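Subclass B1 metallo-beta-lactamase (Myroides odoratimimus, PDB 6T5L) probably hydrolyses beta-lactam antibiotics, carbapenems included, as a zinc-dependent subclass B1 metallo-beta-lactamase. Local coordinates at residues 92-97 with 115-120. Numbering follows the deposited sequence.
Sequences LIPTHF and TYVSKE. With ZN (zinc ion), chain C.
Leu92 and Thr115 form a single bridge between backbones running in the same direction, where the end of strand 88-93 runs alongside Thr115 and Tyr116. Tyr116 N donates to Leu92 O at 2.7 Å, an almost straight bond (176° at the hydrogen), and Leu92 is also backbone hydrogen-bonded with Gln114. One residue on, the link has weakened to a CA-H...O contact, Ile93 CA to Tyr116 O at 3.4 Å. The chains then separate, and a water fills in for the direct bond: it donates to Pro94 O (2.8 Å) and accepts from Ser118 N (3.1 Å), the N-cap residue of helix 119-127.

Leu92 and Thr115 run alongside each other, CD2 of the leucine nearest OG1 of the threonine at 4.2 Å. Ile93 crosses Tyr116 obliquely, with CG1 4.0 Å from CB of the tyrosine; chi1 of -67° puts CG of Tyr116 anti to its carbonyl carbon, beside the backbone N, and the ring has Leu92 O at its edge, near its plane. Pro94 presents CD to Val117 CB (4.2 Å) and, at about a right angle to the Thr115 side chain, to its CG2 methyl.

Beyond Pro94 the chain turns to the metal: His96 NE2 binds zinc at 2.0 Å, with His98 and His161 as fellow ligands. This is the strand-to-loop entry into the HxHxD motif of the metallo-beta-lactamase fold, the zinc-binding loop following directly from the strand's end.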
loop_
_atom_site.group_PDB
_atom_site.type_symbol
_atom_site.label_atom_id
_atom_site.label_comp_id
_atom_site.label_asym_id
_atom_site.label_seq_id
_atom_site.Cartn_x
_atom_site.Cartn_y
_atom_site.Cartn_z
ATOM N N LEU A 92 4.206 9.157 -3.535
ATOM C CA LEU A 92 3.531 7.894 -3.764
ATOM C C LEU A 92 4.538 6.757 -3.594
ATOM O O LEU A 92 5.646 6.796 -4.154
ATOM C CB LEU A 92 2.936 7.865 -5.162
ATOM C CG LEU A 92 2.457 6.509 -5.618
ATOM C CD1 LEU A 92 1.205 6.073 -4.965
ATOM C CD2 LEU A 92 2.275 6.682 -7.140
ATOM N N ILE A 93 4.162 5.734 -2.808
ATOM C CA ILE A 93 4.991 4.575 -2.607
ATOM C C ILE A 93 4.223 3.357 -3.055
ATOM O O ILE A 93 3.417 2.796 -2.319
ATOM C CB ILE A 93 5.437 4.411 -1.127
ATOM C CG1 ILE A 93 6.137 5.684 -0.647
ATOM C CG2 ILE A 93 6.286 3.165 -1.001
ATOM C CD1 ILE A 93 6.143 5.865 0.810
ATOM N N PRO A 94 4.498 2.853 -4.260
ATOM C CA PRO A 94 3.932 1.555 -4.642
ATOM C C PRO A 94 4.662 0.429 -3.918
ATOM O O PRO A 94 5.886 0.377 -3.949
ATOM C CB PRO A 94 4.158 1.488 -6.154
ATOM C CG PRO A 94 5.007 2.672 -6.532
ATOM C CD PRO A 94 5.428 3.390 -5.253
ATOM N N THR A 95 3.918 -0.487 -3.293
ATOM C CA THR A 95 4.532 -1.446 -2.369
ATOM C C THR A 95 5.031 -2.697 -3.088
ATOM O O THR A 95 5.793 -3.457 -2.475
ATOM C CB THR A 95 3.569 -1.850 -1.215
ATOM O OG1 THR A 95 2.395 -2.484 -1.745
ATOM C CG2 THR A 95 3.230 -0.632 -0.387
ATOM N N HIS A 96 4.568 -2.941 -4.338
ATOM C CA HIS A 96 5.179 -3.883 -5.286
ATOM C C HIS A 96 4.708 -3.558 -6.716
ATOM O O HIS A 96 4.029 -2.558 -6.971
ATOM C CB HIS A 96 4.945 -5.385 -4.915
ATOM C CG HIS A 96 3.515 -5.855 -4.917
ATOM N ND1 HIS A 96 2.646 -5.542 -3.901
ATOM C CD2 HIS A 96 2.850 -6.748 -5.712
ATOM C CE1 HIS A 96 1.483 -6.151 -4.123
ATOM N NE2 HIS A 96 1.574 -6.865 -5.231
ATOM N N PHE A 97 5.101 -4.398 -7.664
ATOM C CA PHE A 97 5.010 -4.041 -9.080
ATOM C C PHE A 97 3.672 -4.428 -9.721
ATOM O O PHE A 97 3.469 -4.134 -10.891
ATOM C CB PHE A 97 6.165 -4.686 -9.857
ATOM C CG PHE A 97 6.020 -6.170 -10.036
ATOM C CD1 PHE A 97 6.372 -7.061 -9.035
ATOM C CD2 PHE A 97 5.557 -6.679 -11.242
ATOM C CE1 PHE A 97 6.228 -8.468 -9.231
ATOM C CE2 PHE A 97 5.434 -8.067 -11.451
ATOM C CZ PHE A 97 5.743 -8.950 -10.457
ATOM N N THR A 115 7.147 9.894 -7.059
ATOM C CA THR A 115 7.139 8.467 -6.792
ATOM C C THR A 115 8.400 8.053 -6.041
ATOM O O THR A 115 9.509 8.438 -6.424
ATOM C CB THR A 115 7.060 7.697 -8.114
ATOM O OG1 THR A 115 5.858 8.093 -8.755
ATOM C CG2 THR A 115 7.023 6.211 -7.895
ATOM N N TYR A 116 8.219 7.255 -5.004
ATOM C CA TYR A 116 9.322 6.661 -4.248
ATOM C C TYR A 116 9.192 5.153 -4.315
ATOM O O TYR A 116 8.166 4.613 -3.899
ATOM C CB TYR A 116 9.277 7.084 -2.785
ATOM C CG TYR A 116 9.532 8.548 -2.529
ATOM C CD1 TYR A 116 8.506 9.445 -2.632
ATOM C CD2 TYR A 116 10.800 9.030 -2.217
ATOM C CE1 TYR A 116 8.683 10.778 -2.402
ATOM C CE2 TYR A 116 10.999 10.374 -1.989
ATOM C CZ TYR A 116 9.909 11.241 -2.091
ATOM O OH TYR A 116 9.986 12.589 -1.857
ATOM N N VAL A 117 10.197 4.460 -4.841
ATOM C CA VAL A 117 10.026 3.034 -5.086
ATOM C C VAL A 117 11.351 2.318 -4.926
ATOM O O VAL A 117 12.449 2.899 -5.084
ATOM C CB VAL A 117 9.397 2.818 -6.491
ATOM C CG1 VAL A 117 10.231 3.536 -7.546
ATOM C CG2 VAL A 117 9.218 1.318 -6.840
ATOM N N SER A 118 11.248 1.062 -4.551
ATOM C CA SER A 118 12.445 0.299 -4.299
ATOM C C SER A 118 13.071 -0.094 -5.627
ATOM O O SER A 118 12.398 -0.204 -6.661
ATOM C CB SER A 118 12.127 -0.963 -3.474
ATOM O OG SER A 118 11.754 -2.053 -4.292
ATOM N N LYS A 119 14.360 -0.397 -5.561
ATOM C CA LYS A 119 15.120 -0.719 -6.769
ATOM C C LYS A 119 14.704 -2.065 -7.359
ATOM O O LYS A 119 14.494 -2.167 -8.565
ATOM C CB LYS A 119 16.611 -0.695 -6.465
ATOM C CG LYS A 119 17.169 0.724 -6.274
ATOM C CD LYS A 119 18.658 0.732 -5.932
ATOM C CE LYS A 119 19.215 2.136 -5.872
ATOM N NZ LYS A 119 20.615 2.123 -5.354
ATOM N N GLU A 120 14.449 -3.062 -6.523
ATOM C CA GLU A 120 13.954 -4.339 -7.045
ATOM C C GLU A 120 12.597 -4.159 -7.716
ATOM O O GLU A 120 12.350 -4.704 -8.791
ATOM C CB GLU A 120 13.863 -5.381 -5.924
ATOM C CG GLU A 120 13.845 -6.802 -6.468
ATOM C CD GLU A 120 13.762 -7.872 -5.396
ATOM O OE1 GLU A 120 13.493 -9.035 -5.780
ATOM O OE2 GLU A 120 13.998 -7.568 -4.200
HETATM ZN ZN ZN C . 0.497 -8.413 -6.008
HETATM O O HOH W 1 8.608 -0.396 -3.807
HETATM O O HOH W 2 -0.653 -7.911 -5.852
#